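Local coordinates for protein cellulase (Uncultured bacterium, PDB 3WX5) that probably hydrolyses internal beta-1,4-glucosidic bonds of cellulose as an endoglucanase of glycoside hydrolase family 12, at residues A[160-165]-A[181-186]; A[217-222]-A[237-242]. All coordinates share one frame; numbering follows the deposited sequence.

Interaction 1 of 2, residues A[160-165]-A[181-186]; sequences ATVSLA and IAYRRT
V162 and L164 on strand 157-164 lean toward Y183 on strand 179-185 without any hydrogen bond between the two strands: strand 167-175 lies between them, pairs antiparallel with each, and keeps the CA of V162 8.8 Å from the CA of Y183. Contact across the gap is therefore left to side chains. Both aliphatic residues meet the same flank of the tyrosine ring, its CD2-CE2 side, but from different directions. V162 CG1 comes in at the ring edge, near its plane, and stands 4.2 Å from Y183 CD2. It gets there because chi1 of 64° places this methyl between the backbone N and the carbonyl carbon. L164 sends CD1 in obliquely, 3.7 Å from Y183 CE2 and only slightly farther from CD2, making the tighter of the two touches. The Y183 hydroxyl has its own polar mate, OD2 of D203, so the phenol is held at its far end as well as along its flank. Cutting Y183 back to an alanine is likely to open a gap beside V162 CG1 and L164 CD1 and to leave the D203 carboxylate without this hydrogen bond. Helix 197-206 lies over this face of the larger sheet, consistent with the single helix of the family 12 jelly roll, which packs on the convex side of that sheet: F200 meets the Y183 ring edge-to-face, D203 also touches V162 and L164, and L142 of strand 140-149 borders the tyrosine on the sheet side.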
ATOM      1  N   ALA A 160      -4.806   6.279 -19.120  1.00 13.89           N
ATOM      2  CA  ALA A 160      -4.459   5.140 -19.995  1.00 15.97           C
ATOM      3  C   ALA A 160      -5.042   3.834 -19.477  1.00 17.18           C
ATOM      4  O   ALA A 160      -5.599   3.778 -18.390  1.00 15.22           O
ATOM      5  CB  ALA A 160      -2.936   4.997 -20.147  1.00 15.29           C
ATOM      6  N   THR A 161      -4.926   2.798 -20.301  1.00 17.84           N
ATOM      7  CA  THR A 161      -5.198   1.422 -19.915  1.00 17.98           C
ATOM      8  C   THR A 161      -3.975   0.622 -20.381  1.00 18.86           C
ATOM      9  O   THR A 161      -3.353   0.951 -21.408  1.00 17.70           O
ATOM     10  CB  THR A 161      -6.455   0.917 -20.647  1.00 21.24           C
ATOM     11  OG1 THR A 161      -7.539   1.822 -20.401  1.00 22.82           O
ATOM     12  CG2 THR A 161      -6.849  -0.487 -20.165  1.00 22.36           C
ATOM     13  N   VAL A 162      -3.520  -0.313 -19.555  1.00 15.39           N
ATOM     14  CA  VAL A 162      -2.215  -0.934 -19.805  1.00 14.16           C
ATOM     15  C   VAL A 162      -2.217  -2.421 -19.392  1.00 13.81           C
ATOM     16  O   VAL A 162      -2.867  -2.780 -18.415  1.00 11.93           O
ATOM     17  CB  VAL A 162      -1.094  -0.118 -19.076  1.00 13.24           C
ATOM     18  CG1 VAL A 162      -1.291  -0.180 -17.545  1.00 15.86           C
ATOM     19  CG2 VAL A 162       0.289  -0.573 -19.482  1.00 16.76           C
ATOM     20  N   SER A 163      -1.551  -3.279 -20.180  1.00 12.61           N
ATOM     21  CA  SER A 163      -1.285  -4.681 -19.777  1.00 11.92           C
ATOM     22  C   SER A 163       0.045  -4.731 -19.030  1.00 12.52           C
ATOM     23  O   SER A 163       1.088  -4.356 -19.596  1.00 10.58           O
ATOM     24  CB  SER A 163      -1.198  -5.603 -20.989  1.00 14.26           C
ATOM     25  OG  SER A 163      -0.968  -6.952 -20.556  1.00 22.82           O
ATOM     26  N   LEU A 164      -0.011  -5.128 -17.762  1.00 11.35           N
ATOM     27  CA  LEU A 164       1.200  -5.240 -16.915  1.00 10.42           C
ATOM     28  C   LEU A 164       1.044  -6.411 -15.978  1.00 12.17           C
ATOM     29  O   LEU A 164      -0.047  -6.662 -15.475  1.00 11.44           O
ATOM     30  CB  LEU A 164       1.387  -3.972 -16.072  1.00 10.90           C
ATOM     31  CG  LEU A 164       1.721  -2.655 -16.791  1.00 12.32           C
ATOM     32  CD1 LEU A 164       1.618  -1.473 -15.778  1.00 10.22           C
ATOM     33  CD2 LEU A 164       3.129  -2.741 -17.445  1.00 13.16           C
ATOM     34  N   ALA A 165       2.122  -7.168 -15.809  1.00 12.27           N
ATOM     35  CA  ALA A 165       2.242  -8.140 -14.708  1.00 12.41           C
ATOM     36  C   ALA A 165       1.190  -9.235 -14.809  1.00 13.65           C
ATOM     37  O   ALA A 165       0.794  -9.811 -13.795  1.00 13.53           O
ATOM     38  CB  ALA A 165       2.137  -7.429 -13.328  1.00 10.32           C
ATOM     39  N   ILE A 181       0.359   7.978  -8.831  1.00 12.20           N
ATOM     40  CA  ILE A 181      -0.012   7.098  -9.935  1.00 12.30           C
ATOM     41  C   ILE A 181      -0.777   5.907  -9.382  1.00 12.28           C
ATOM     42  O   ILE A 181      -0.323   5.257  -8.447  1.00 12.17           O
ATOM     43  CB  ILE A 181       1.217   6.535 -10.710  1.00 11.40           C
ATOM     44  CG1 ILE A 181       2.295   7.620 -10.934  1.00 10.83           C
ATOM     45  CG2 ILE A 181       0.741   6.009 -12.068  1.00 10.97           C
ATOM     46  CD1 ILE A 181       3.448   7.577  -9.910  1.00 10.42           C
ATOM     47  N   ALA A 182      -1.981   5.664  -9.897  1.00 10.86           N
ATOM     48  CA  ALA A 182      -2.741   4.507  -9.403  1.00 12.48           C
ATOM     49  C   ALA A 182      -3.046   3.564 -10.559  1.00 11.60           C
ATOM     50  O   ALA A 182      -3.524   3.997 -11.623  1.00 12.14           O
ATOM     51  CB  ALA A 182      -4.021   4.962  -8.747  1.00 12.98           C
ATOM     52  N   TYR A 183      -2.832   2.274 -10.330  1.00 11.23           N
ATOM     53  CA  TYR A 183      -3.220   1.267 -11.319  1.00 11.25           C
ATOM     54  C   TYR A 183      -4.407   0.527 -10.751  1.00 10.50           C
ATOM     55  O   TYR A 183      -4.267  -0.179  -9.769  1.00 12.20           O
ATOM     56  CB  TYR A 183      -2.072   0.277 -11.580  1.00 10.57           C
ATOM     57  CG  TYR A 183      -0.868   0.959 -12.213  1.00 10.34           C
ATOM     58  CD1 TYR A 183       0.076   1.618 -11.418  1.00  9.60           C
ATOM     59  CD2 TYR A 183      -0.723   1.016 -13.605  1.00 10.84           C
ATOM     60  CE1 TYR A 183       1.167   2.296 -11.999  1.00 10.06           C
ATOM     61  CE2 TYR A 183       0.378   1.673 -14.197  1.00 12.78           C
ATOM     62  CZ  TYR A 183       1.314   2.303 -13.384  1.00 15.51           C
ATOM     63  OH  TYR A 183       2.334   3.058 -13.936  1.00 12.12           O
ATOM     64  N   ARG A 184      -5.565   0.662 -11.389  1.00  9.86           N
ATOM     65  CA  ARG A 184      -6.756  -0.001 -10.886  1.00 10.81           C
ATOM     66  C   ARG A 184      -7.025  -1.206 -11.775  1.00 11.68           C
ATOM     67  O   ARG A 184      -7.307  -1.039 -12.965  1.00 11.69           O
ATOM     68  CB  ARG A 184      -7.959   0.960 -10.933  1.00 12.06           C
ATOM     69  CG  ARG A 184      -9.209   0.377 -10.275  1.00 13.23           C
ATOM     70  CD  ARG A 184     -10.458   1.263 -10.482  1.00 15.98           C
ATOM     71  NE  ARG A 184     -11.392   0.992  -9.398  1.00 23.78           N
ATOM     72  CZ  ARG A 184     -12.216   1.896  -8.867  1.00 23.87           C
ATOM     73  NH1 ARG A 184     -12.310   3.112  -9.411  1.00 14.33           N
ATOM     74  NH2 ARG A 184     -12.938   1.580  -7.792  1.00 14.66           N
ATOM     75  N   ARG A 185      -7.101  -2.397 -11.187  1.00 11.33           N
ATOM     76  CA  ARG A 185      -7.254  -3.614 -12.017  1.00 10.65           C
ATOM     77  C   ARG A 185      -8.610  -3.520 -12.721  1.00 10.84           C
ATOM     78  O   ARG A 185      -9.565  -2.996 -12.136  1.00 13.13           O
ATOM     79  CB  ARG A 185      -7.220  -4.871 -11.146  1.00 11.05           C
ATOM     80  CG  ARG A 185      -6.720  -6.104 -11.902  1.00 10.41           C
ATOM     81  CD  ARG A 185      -6.613  -7.286 -10.936  1.00  8.52           C
ATOM     82  NE  ARG A 185      -5.974  -8.460 -11.540  1.00 10.98           N
ATOM     83  CZ  ARG A 185      -6.579  -9.308 -12.361  1.00 16.96           C
ATOM     84  NH1 ARG A 185      -7.867  -9.137 -12.684  1.00  9.67           N
ATOM     85  NH2 ARG A 185      -5.917 -10.392 -12.777  1.00 15.09           N
ATOM     86  N   THR A 186      -8.680  -3.948 -13.979  1.00 10.29           N
ATOM     87  CA  THR A 186      -9.928  -3.794 -14.759  1.00 14.12           C
ATOM     88  C   THR A 186     -11.022  -4.716 -14.226  1.00 15.53           C
ATOM     89  O   THR A 186     -12.220  -4.459 -14.436  1.00 15.51           O
ATOM     90  CB  THR A 186      -9.721  -4.052 -16.276  1.00 14.71           C
ATOM     91  OG1 THR A 186      -9.155  -5.344 -16.459  1.00 18.91           O
ATOM     92  CG2 THR A 186      -8.752  -3.022 -16.884  1.00 17.36           C
TER

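Interaction 2 of 2, residues A[217-222]-A[237-242]; sequences HAVETG and FSVTLT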
ATOM      1  N   HIS A 217      11.192   3.810  -1.185  1.00 10.41           N
ATOM      2  CA  HIS A 217      11.360   3.747   0.279  1.00 11.85           C
ATOM      3  C   HIS A 217      10.596   2.627   0.946  1.00 12.18           C
ATOM      4  O   HIS A 217      11.050   2.070   1.949  1.00 13.29           O
ATOM      5  CB  HIS A 217      10.916   5.075   0.902  1.00 11.02           C
ATOM      6  CG  HIS A 217      11.873   6.187   0.635  1.00 11.73           C
ATOM      7  ND1 HIS A 217      13.034   6.347   1.371  1.00 14.29           N
ATOM      8  CD2 HIS A 217      11.929   7.098  -0.365  1.00 15.39           C
ATOM      9  CE1 HIS A 217      13.684   7.402   0.918  1.00 17.39           C
ATOM     10  NE2 HIS A 217      13.047   7.865  -0.146  1.00 15.96           N
ATOM     11  N   ALA A 218       9.403   2.325   0.426  1.00 10.38           N
ATOM     12  CA  ALA A 218       8.499   1.432   1.143  1.00 10.02           C
ATOM     13  C   ALA A 218       7.585   0.734   0.179  1.00 12.00           C
ATOM     14  O   ALA A 218       7.075   1.365  -0.733  1.00 13.09           O
ATOM     15  CB  ALA A 218       7.643   2.244   2.143  1.00  9.63           C
ATOM     16  N   VAL A 219       7.320  -0.545   0.440  1.00 11.18           N
ATOM     17  CA  VAL A 219       6.320  -1.292  -0.306  1.00 11.62           C
ATOM     18  C   VAL A 219       5.273  -1.719   0.726  1.00 12.56           C
ATOM     19  O   VAL A 219       5.581  -2.538   1.628  1.00 13.04           O
ATOM     20  CB  VAL A 219       6.948  -2.566  -0.941  1.00 11.60           C
ATOM     21  CG1 VAL A 219       5.873  -3.386  -1.701  1.00 10.90           C
ATOM     22  CG2 VAL A 219       8.074  -2.158  -1.900  1.00 12.48           C
ATOM     23  N   GLU A 220       4.042  -1.227   0.556  1.00 11.77           N
ATOM     24  CA  GLU A 220       2.985  -1.451   1.543  1.00 11.44           C
ATOM     25  C   GLU A 220       1.786  -2.047   0.845  1.00 11.48           C
ATOM     26  O   GLU A 220       1.586  -1.833  -0.349  1.00 10.51           O
ATOM     27  CB  GLU A 220       2.575  -0.128   2.220  1.00 10.58           C
ATOM     28  CG  GLU A 220       3.688   0.914   2.295  1.00 12.12           C
ATOM     29  CD  GLU A 220       3.389   2.088   3.251  1.00 16.52           C
ATOM     30  OE1 GLU A 220       2.220   2.289   3.657  1.00 16.21           O
ATOM     31  OE2 GLU A 220       4.359   2.764   3.671  1.00 16.74           O
ATOM     32  N   THR A 221       0.934  -2.738   1.594  1.00  9.57           N
ATOM     33  CA  THR A 221      -0.407  -2.969   1.086  1.00  9.14           C
ATOM     34  C   THR A 221      -1.404  -2.950   2.235  1.00 10.19           C
ATOM     35  O   THR A 221      -1.007  -3.055   3.401  1.00 10.10           O
ATOM     36  CB  THR A 221      -0.487  -4.305   0.325  1.00  9.49           C
ATOM     37  OG1 THR A 221      -1.716  -4.342  -0.413  1.00 10.43           O
ATOM     38  CG2 THR A 221      -0.421  -5.507   1.324  1.00  8.73           C
ATOM     39  N   GLY A 222      -2.676  -2.734   1.923  1.00  9.05           N
ATOM     40  CA  GLY A 222      -3.684  -2.548   2.983  1.00  8.13           C
ATOM     41  C   GLY A 222      -4.977  -2.097   2.367  1.00 11.55           C
ATOM     42  O   GLY A 222      -5.206  -2.347   1.183  1.00 12.03           O
ATOM     43  N   PHE A 237       1.096 -11.915   3.365  1.00 12.49           N
ATOM     44  CA  PHE A 237       1.912 -10.878   2.702  1.00 12.35           C
ATOM     45  C   PHE A 237       3.375 -11.329   2.589  1.00 12.88           C
ATOM     46  O   PHE A 237       3.953 -11.857   3.556  1.00 13.23           O
ATOM     47  CB  PHE A 237       1.836  -9.574   3.497  1.00 13.36           C
ATOM     48  CG  PHE A 237       2.607  -8.431   2.887  1.00 13.48           C
ATOM     49  CD1 PHE A 237       2.185  -7.834   1.699  1.00 13.64           C
ATOM     50  CD2 PHE A 237       3.692  -7.880   3.558  1.00 10.77           C
ATOM     51  CE1 PHE A 237       2.840  -6.698   1.205  1.00 12.18           C
ATOM     52  CE2 PHE A 237       4.336  -6.723   3.084  1.00 14.81           C
ATOM     53  CZ  PHE A 237       3.910  -6.138   1.903  1.00 13.27           C
ATOM     54  N   SER A 238       3.972 -11.098   1.425  0.50  5.96           N
ATOM     55  CA  SER A 238       5.388 -11.319   1.227  0.50  5.11           C
ATOM     56  C   SER A 238       5.881 -10.297   0.221  0.50  5.09           C
ATOM     57  O   SER A 238       5.160  -9.895  -0.678  0.50  2.48           O
ATOM     58  CB  SER A 238       5.605 -12.729   0.652  0.50  7.06           C
ATOM     59  OG  SER A 238       6.973 -12.970   0.447  0.50 13.25           O
ATOM     60  N   VAL A 239       7.091  -9.809   0.419  1.00 11.05           N
ATOM     61  CA  VAL A 239       7.738  -8.998  -0.611  1.00 12.01           C
ATOM     62  C   VAL A 239       9.110  -9.559  -0.873  1.00 13.21           C
ATOM     63  O   VAL A 239       9.789  -9.959   0.074  1.00 15.00           O
ATOM     64  CB  VAL A 239       7.899  -7.546  -0.160  1.00 10.65           C
ATOM     65  CG1 VAL A 239       8.711  -6.781  -1.220  1.00 13.66           C
ATOM     66  CG2 VAL A 239       6.519  -6.904   0.048  1.00 13.79           C
ATOM     67  N   THR A 240       9.490  -9.667  -2.150  1.00 13.23           N
ATOM     68  CA  THR A 240      10.849 -10.109  -2.486  1.00 12.92           C
ATOM     69  C   THR A 240      11.538  -9.082  -3.377  1.00 14.06           C
ATOM     70  O   THR A 240      11.078  -8.790  -4.490  1.00 12.05           O
ATOM     71  CB  THR A 240      10.872 -11.488  -3.193  1.00 10.76           C
ATOM     72  OG1 THR A 240      10.237 -12.468  -2.361  1.00 14.27           O
ATOM     73  CG2 THR A 240      12.345 -11.935  -3.427  1.00 15.27           C
ATOM     74  N   LEU A 241      12.622  -8.512  -2.869  1.00 14.56           N
ATOM     75  CA  LEU A 241      13.326  -7.447  -3.566  1.00 14.39           C
ATOM     76  C   LEU A 241      14.720  -7.935  -3.974  1.00 14.84           C
ATOM     77  O   LEU A 241      15.462  -8.477  -3.146  1.00 12.60           O
ATOM     78  CB  LEU A 241      13.455  -6.215  -2.668  1.00 15.74           C
ATOM     79  CG  LEU A 241      14.456  -5.107  -3.058  1.00 16.81           C
ATOM     80  CD1 LEU A 241      14.014  -4.378  -4.345  1.00 16.26           C
ATOM     81  CD2 LEU A 241      14.636  -4.103  -1.911  1.00 15.58           C
ATOM     82  N   THR A 242      15.103  -7.625  -5.205  1.00 14.90           N
ATOM     83  CA  THR A 242      16.460  -7.889  -5.669  1.00 16.17           C
ATOM     84  C   THR A 242      17.089  -6.637  -6.248  1.00 15.30           C
ATOM     85  O   THR A 242      16.524  -6.009  -7.148  1.00 14.30           O
ATOM     86  CB  THR A 242      16.476  -8.998  -6.748  1.00 16.72           C
ATOM     87  OG1 THR A 242      15.634 -10.083  -6.310  1.00 24.70           O
ATOM     88  CG2 THR A 242      17.891  -9.502  -6.920  1.00 20.67           C
TER
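V219 and T221 meet V239 and F237 across the interior of the beta sandwich, the jelly roll of family 12, where two sheets pack face to face. The strands belong to different sheets; their axes come within 9.0 Å and run nearly antiparallel, at 155°, with no hydrogen bond between them. Purely aliphatic contact is made by the valines: V219 CG1 reaches V239 CG2 at 4.0 Å, their branches meeting at a slant. Methyl-to-ring contact is closer. T221 CG2 sits 3.5 Å from F237 CE1 and equally near CD1, set obliquely to the ring, the two side chains passing each other in opposite directions. In T221 the methyl takes this apolar role while OG1, anti to the backbone N (chi1 -167°), turns to a weak hydrogen bond with A121 O on strand 117-127. A ring-on-ring contact comes from outside the two segments: Y36 meets F237 edge-to-face, and its hydroxyl is hydrogen-bonded to V239 N. Strand 101-111 flanks the same core through W108, which touches T221, and L104, which touches V239. At the far end of the phenyl ring, the carbonyl O of V219 lies at the edge, near the ring plane, 4.0 Å from F237 CZ.

In the fold
Both contacts involve the same large, curved sheet, with centres about 18 Å apart and nearest atoms about 11 Å apart, so they do not touch. Interaction 2 joins that sheet to the six-stranded one, deep in the core; interaction 1 lies farther out, 15 Å from the chain centre against 8 Å, where helix 197-206 covers the sheet. Strands 140-149 and 117-127 bridge the two sites laterally, leading from 179-185 to 215-225. Between V219 and T221, E220 points away from interaction 2 to the other face of the sheet, where its OE2 is hydrogen-bonded to H84 ND1; as in other family 12 enzymes, the substrate cleft probably lies on that concave face.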